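Local coordinates for spermidine synthase (PDB 3GJY), which probably catalyses aminopropyl transfer to putrescine in polyamine biosynthesis, using a Rossmann-like domain of the AdoMet-dependent methyltransferase superfamily, at residues Phe155-Asp161 with Cys186-Pro192; Gln175-Glu181 with Ala288-Gly292. All coordinates share one frame. Residues are numbered along the deposited sequence.

Interaction 1: residues Phe155-Asp161 with Cys186-Pro192; sequences FTPASRD and CHRGLAP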
loop_
_atom_site.group_PDB
_atom_site.type_symbol
_atom_site.label_atom_id
_atom_site.label_comp_id
_atom_site.label_asym_id
_atom_site.label_seq_id
_atom_site.Cartn_x
_atom_site.Cartn_y
_atom_site.Cartn_z
ATOM N N PHE A 155 16.467 4.792 5.260
ATOM C CA PHE A 155 16.755 3.714 4.315
ATOM C C PHE A 155 18.186 3.867 3.792
ATOM O O PHE A 155 18.587 4.959 3.355
ATOM C CB PHE A 155 15.834 3.789 3.081
ATOM C CG PHE A 155 14.384 3.384 3.297
ATOM C CD1 PHE A 155 13.977 2.550 4.337
ATOM C CD2 PHE A 155 13.441 3.830 2.380
ATOM C CE1 PHE A 155 12.617 2.189 4.468
ATOM C CE2 PHE A 155 12.103 3.474 2.496
ATOM C CZ PHE A 155 11.691 2.662 3.542
ATOM N N THR A 156 18.915 2.759 3.762
ATOM C CA THR A 156 20.216 2.719 3.081
ATOM C C THR A 156 20.030 2.164 1.641
ATOM O O THR A 156 18.973 1.601 1.286
ATOM C CB THR A 156 21.209 1.848 3.862
ATOM O OG1 THR A 156 20.682 0.526 3.974
ATOM C CG2 THR A 156 21.446 2.394 5.258
ATOM N N PRO A 157 21.036 2.327 0.783
ATOM C CA PRO A 157 20.834 1.919 -0.599
ATOM C C PRO A 157 20.547 0.455 -0.827
ATOM O O PRO A 157 21.155 -0.426 -0.222
ATOM C CB PRO A 157 22.140 2.323 -1.282
ATOM C CG PRO A 157 22.617 3.451 -0.472
ATOM C CD PRO A 157 22.317 3.052 0.950
ATOM N N ALA A 158 19.573 0.199 -1.697
ATOM C CA ALA A 158 19.283 -1.175 -2.153
ATOM C C ALA A 158 19.054 -2.116 -0.978
ATOM O O ALA A 158 19.519 -3.262 -0.958
ATOM C CB ALA A 158 20.414 -1.681 -3.054
ATOM N N SER A 159 18.281 -1.621 -0.012
ATOM C CA SER A 159 17.944 -2.367 1.207
ATOM C C SER A 159 16.601 -3.071 1.171
ATOM O O SER A 159 16.275 -3.820 2.093
ATOM C CB SER A 159 18.078 -1.422 2.402
ATOM O OG SER A 159 17.279 -0.253 2.191
ATOM N N ARG A 160 15.827 -2.839 0.115
ATOM C CA ARG A 160 14.500 -3.509 -0.052
ATOM C C ARG A 160 14.140 -3.560 -1.531
ATOM O O ARG A 160 14.636 -2.735 -2.298
ATOM C CB ARG A 160 13.404 -2.781 0.772
ATOM C CG ARG A 160 13.308 -1.287 0.461
ATOM C CD ARG A 160 13.166 -0.435 1.702
ATOM N NE ARG A 160 14.325 -0.443 2.561
ATOM C CZ ARG A 160 14.360 -0.704 3.880
ATOM N NH1 ARG A 160 15.518 -0.593 4.491
ATOM N NH2 ARG A 160 13.313 -1.103 4.592
ATOM N N ASP A 161 13.233 -4.469 -1.911
ATOM C CA ASP A 161 12.879 -4.638 -3.323
ATOM C C ASP A 161 11.579 -3.995 -3.685
ATOM O O ASP A 161 11.385 -3.606 -4.843
ATOM C CB ASP A 161 12.814 -6.127 -3.635
ATOM C CG ASP A 161 14.120 -6.785 -3.315
ATOM O OD1 ASP A 161 15.134 -6.475 -3.973
ATOM O OD2 ASP A 161 14.177 -7.569 -2.369
ATOM N N CYS A 186 12.582 6.839 -0.647
ATOM C CA CYS A 186 12.119 5.528 -1.141
ATOM C C CYS A 186 12.964 5.030 -2.293
ATOM O O CYS A 186 13.361 3.871 -2.306
ATOM C CB CYS A 186 10.636 5.593 -1.537
ATOM S SG CYS A 186 9.530 5.795 -0.144
ATOM N N HIS A 187 13.294 5.928 -3.224
ATOM C CA HIS A 187 14.122 5.540 -4.363
ATOM C C HIS A 187 15.521 5.062 -3.938
ATOM O O HIS A 187 16.013 4.032 -4.399
ATOM C CB HIS A 187 14.187 6.681 -5.375
ATOM C CG HIS A 187 14.884 6.307 -6.635
ATOM N ND1 HIS A 187 16.251 6.315 -6.773
ATOM C CD2 HIS A 187 14.385 5.859 -7.808
ATOM C CE1 HIS A 187 16.567 5.891 -7.983
ATOM N NE2 HIS A 187 15.455 5.610 -8.634
ATOM N N ARG A 188 16.151 5.797 -3.005
ATOM C CA ARG A 188 17.424 5.359 -2.494
ATOM C C ARG A 188 17.333 3.972 -1.864
ATOM O O ARG A 188 18.205 3.128 -2.082
ATOM C CB ARG A 188 17.949 6.341 -1.456
ATOM C CG ARG A 188 19.346 5.938 -0.903
ATOM C CD ARG A 188 19.842 6.979 0.135
ATOM N NE ARG A 188 18.991 6.929 1.313
ATOM C CZ ARG A 188 18.076 7.836 1.655
ATOM N NH1 ARG A 188 17.935 8.983 0.989
ATOM N NH2 ARG A 188 17.295 7.606 2.711
ATOM N N GLY A 189 16.295 3.734 -1.062
ATOM C CA GLY A 189 16.201 2.430 -0.387
ATOM C C GLY A 189 15.938 1.273 -1.329
ATOM O O GLY A 189 16.271 0.155 -0.989
ATOM N N LEU A 190 15.285 1.509 -2.473
ATOM C CA LEU A 190 14.958 0.418 -3.385
ATOM C C LEU A 190 16.177 -0.125 -4.105
ATOM O O LEU A 190 17.051 0.647 -4.569
ATOM C CB LEU A 190 13.926 0.891 -4.415
ATOM C CG LEU A 190 12.505 0.990 -3.852
ATOM C CD1 LEU A 190 11.617 1.764 -4.848
ATOM C CD2 LEU A 190 11.903 -0.392 -3.522
ATOM N N ALA A 191 16.220 -1.451 -4.233
ATOM C CA ALA A 191 17.146 -2.070 -5.190
ATOM C C ALA A 191 16.965 -1.404 -6.562
ATOM O O ALA A 191 15.871 -0.974 -6.899
ATOM C CB ALA A 191 16.807 -3.557 -5.320
ATOM N N PRO A 192 18.019 -1.341 -7.387
ATOM C CA PRO A 192 17.834 -0.790 -8.723
ATOM C C PRO A 192 16.662 -1.458 -9.438
ATOM O O PRO A 192 16.577 -2.692 -9.474
ATOM C CB PRO A 192 19.176 -1.102 -9.404
ATOM C CG PRO A 192 20.165 -1.151 -8.277
ATOM C CD PRO A 192 19.402 -1.778 -7.137
HETATM O O HOH W 1 19.343 1.936 -4.366
#
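Phe155, Arg188 and Gly189 lose the most surface here, 86, 78 and 72 Å² of the 534 Å² buried in total. The Phe155 side chain packs against the last turn of helix 180-189: CB is 3.7 Å from Gly189 CA, and the ring edge meets Cys186 CA at 4.1 Å from CD2. A side chain at position 189 would collide with it: an ideal CB would sit 2.7 Å from Phe155 CD2. Arg188 reaches back to the same residue, its NE and NH2 donating to Phe155 O at 2.9 and 3.0 Å. The carbonyls at the helix end are taken up by the type II turn Thr156-Ser159 and the residue after it: Ala158 N donates to Arg188 O (3.3 Å), while Ser159 N (2.9 Å) and Arg160 N (3.2 Å) share Gly189 O. Leu190 then leaves helical geometry, and Ala191 N bonds to Arg160 O at 2.8 Å, within a parallel bridge of Arg160 with Leu190. Arg160 turns its guanidinium to Ser159 OG and to Thr94 of strand 92-96. Within a beta-alpha-beta unit of the Rossmann-like sheet, the helix-end carbonyls are thus satisfied by amides leading into strand 160-165, while Phe155 fills the space beside Gly189.

Interaction 2: residues Gln175-Glu181 with Ala288-Gly292; sequences QNFTTVE and ARHDG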
loop_
_atom_site.group_PDB
_atom_site.type_symbol
_atom_site.label_atom_id
_atom_site.label_comp_id
_atom_site.label_asym_id
_atom_site.label_seq_id
_atom_site.Cartn_x
_atom_site.Cartn_y
_atom_site.Cartn_z
ATOM N N GLN A 175 0.885 14.944 4.547
ATOM C CA GLN A 175 1.633 15.599 3.504
ATOM C C GLN A 175 3.049 15.052 3.392
ATOM O O GLN A 175 3.569 14.909 2.257
ATOM C CB GLN A 175 1.632 17.118 3.766
ATOM C CG GLN A 175 2.069 17.933 2.563
ATOM C CD GLN A 175 3.532 18.219 2.595
ATOM O OE1 GLN A 175 4.238 17.723 3.471
ATOM N NE2 GLN A 175 4.020 19.004 1.626
ATOM N N ASN A 176 3.646 14.666 4.516
ATOM C CA ASN A 176 5.026 14.190 4.492
ATOM C C ASN A 176 5.262 12.828 3.863
ATOM O O ASN A 176 6.398 12.423 3.677
ATOM C CB ASN A 176 5.748 14.339 5.836
ATOM C CG ASN A 176 5.163 13.514 6.923
ATOM O OD1 ASN A 176 4.120 12.882 6.775
ATOM N ND2 ASN A 176 5.822 13.565 8.094
ATOM N N PHE A 177 4.173 12.165 3.480
ATOM C CA PHE A 177 4.246 10.939 2.705
ATOM C C PHE A 177 3.989 11.185 1.227
ATOM O O PHE A 177 3.886 10.222 0.464
ATOM C CB PHE A 177 3.226 9.930 3.237
ATOM C CG PHE A 177 3.598 9.365 4.555
ATOM C CD1 PHE A 177 4.639 8.467 4.673
ATOM C CD2 PHE A 177 2.920 9.775 5.714
ATOM C CE1 PHE A 177 4.981 7.936 5.932
ATOM C CE2 PHE A 177 3.273 9.251 6.964
ATOM C CZ PHE A 177 4.298 8.336 7.064
ATOM N N THR A 178 3.895 12.450 0.810
ATOM C CA THR A 178 3.507 12.751 -0.572
ATOM C C THR A 178 4.490 13.626 -1.339
ATOM O O THR A 178 4.188 14.061 -2.456
ATOM C CB THR A 178 2.112 13.416 -0.634
ATOM O OG1 THR A 178 2.219 14.755 -0.158
ATOM C CG2 THR A 178 1.111 12.622 0.198
ATOM N N THR A 179 5.645 13.884 -0.740
ATOM C CA THR A 179 6.566 14.869 -1.286
ATOM C C THR A 179 7.690 14.219 -2.070
ATOM O O THR A 179 8.036 13.031 -1.891
ATOM C CB THR A 179 7.228 15.693 -0.170
ATOM O OG1 THR A 179 7.941 14.792 0.693
ATOM C CG2 THR A 179 6.201 16.447 0.621
ATOM N N VAL A 180 8.319 15.046 -2.898
ATOM C CA VAL A 180 9.494 14.626 -3.661
ATOM C C VAL A 180 10.572 14.085 -2.715
ATOM O O VAL A 180 11.192 13.054 -2.993
ATOM C CB VAL A 180 10.019 15.803 -4.479
ATOM C CG1 VAL A 180 11.456 15.509 -5.012
ATOM C CG2 VAL A 180 9.016 16.153 -5.626
ATOM N N GLU A 181 10.745 14.730 -1.567
ATOM C CA GLU A 181 11.772 14.276 -0.628
ATOM C C GLU A 181 11.466 12.872 -0.110
ATOM O O GLU A 181 12.368 12.034 -0.019
ATOM C CB GLU A 181 11.911 15.264 0.549
ATOM C CG GLU A 181 12.545 16.622 0.155
ATOM C CD GLU A 181 11.568 17.559 -0.523
ATOM O OE1 GLU A 181 10.331 17.332 -0.477
ATOM O OE2 GLU A 181 12.061 18.559 -1.114
ATOM N N ALA A 288 4.272 19.040 -8.220
ATOM C CA ALA A 288 4.828 18.188 -7.175
ATOM C C ALA A 288 4.834 18.923 -5.853
ATOM O O ALA A 288 4.952 20.158 -5.800
ATOM C CB ALA A 288 6.242 17.754 -7.532
ATOM N N ARG A 289 4.730 18.138 -4.793
ATOM C CA ARG A 289 4.825 18.678 -3.422
ATOM C C ARG A 289 6.215 18.484 -2.843
ATOM O O ARG A 289 6.909 17.508 -3.167
ATOM C CB ARG A 289 3.844 17.997 -2.487
ATOM C CG ARG A 289 2.391 18.123 -2.941
ATOM C CD ARG A 289 1.513 17.345 -2.016
ATOM N NE ARG A 289 0.096 17.522 -2.308
ATOM C CZ ARG A 289 -0.865 16.837 -1.705
ATOM N NH1 ARG A 289 -0.568 15.912 -0.789
ATOM N NH2 ARG A 289 -2.139 17.078 -2.027
ATOM N N HIS A 290 6.597 19.415 -1.976
ATOM C CA HIS A 290 7.864 19.362 -1.253
ATOM C C HIS A 290 7.615 19.480 0.237
ATOM O O HIS A 290 6.603 20.048 0.671
ATOM C CB HIS A 290 8.814 20.458 -1.741
ATOM C CG HIS A 290 9.382 20.155 -3.080
ATOM N ND1 HIS A 290 10.577 19.493 -3.240
ATOM C CD2 HIS A 290 8.882 20.346 -4.327
ATOM C CE1 HIS A 290 10.823 19.347 -4.529
ATOM N NE2 HIS A 290 9.803 19.836 -5.209
ATOM N N ASP A 291 8.536 18.927 1.024
ATOM C CA ASP A 291 8.482 19.087 2.475
ATOM C C ASP A 291 8.382 20.569 2.812
ATOM O O ASP A 291 9.027 21.402 2.174
ATOM C CB ASP A 291 9.758 18.556 3.127
ATOM C CG ASP A 291 9.859 17.031 3.098
ATOM O OD1 ASP A 291 8.863 16.334 2.810
ATOM O OD2 ASP A 291 10.951 16.565 3.408
ATOM N N GLY A 292 7.552 20.856 3.802
ATOM C CA GLY A 292 7.456 22.197 4.349
ATOM C C GLY A 292 8.727 22.655 5.043
ATOM O O GLY A 292 9.571 21.842 5.470
HETATM O O HOH W 2 6.505 17.162 4.503
HETATM O O HOH W 3 4.575 15.271 -4.984
HETATM O O HOH W 4 12.100 20.615 1.000
#
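Direct hydrogen bonds dominate this contact between the 3-10 turn and loop that lead into helix 180-189, with its first turn, and the extended segment 288-292, which follows helix 276-282. Its one backbone-to-backbone bond runs from Val180 N to Arg289 O (2.8 Å, 165° at the hydrogen). Side chains reach backbone atoms twice: Gln175 NE2 donates to His290 O at 2.9 Å, and Asp291 N donates to Glu181 OE1 at 2.8 Å. Between side chains, Arg289 NH1 gives a bond to Thr178 OG1 (3.1 Å), and Thr179 OG1 donates to Asp291 OD1 (2.8 Å). Thr179 is also the N-cap residue, its OG1 accepting from Phe182 N. His290 ND1 meets Glu181 OE2 at 2.8 Å and 174°, a nearly linear His-carboxylate bond.

Two waters add well-formed bridges. One joins Gln175 OE1 (2.6 Å) to Asp291 OD1 (3.0 Å); another joins Thr178 O (2.8 Å) to Arg289 N (2.9 Å).

Apolar contact centres on Val180. Its CG2 lies over the His290 ring, 4.1 Å from the centroid and 28° off the normal, a CH-pi contact, and stands 3.7 Å from Ala288 CB.

Charge works partly against the pairing, since Glu181 OE1 and Asp291 OD1 are 3.7 Å apart. The tail segment is therefore held mainly by directional polar bonds, and the closeness of the two acidic groups is offset by Asp291 N and His290 ND1 at Glu181, and by Thr179 OG1 and a salt bridge to Arg149 of helix 148-153 at Asp291.

Helix 180-189 joins the two contacts: interaction 2 engages its N-terminal end, interaction 1 its C-terminal end. Their centres lie 18 Å apart and their nearest atoms about 5 Å apart, without touching. Both centres are 17 Å from the centre of the chain. Along the sequence the segments alternate, 155-161, 175-181, 186-192, 288-292. Interaction 1 spans a beta-alpha-beta crossover, since strands 160-165 and 194-202, which flank the helix in sequence, are parallel neighbours in the central mixed sheet. Interaction 2 instead brings in chain from beyond helix 276-282. Neither contact, as described, involves a bound substrate or cofactor.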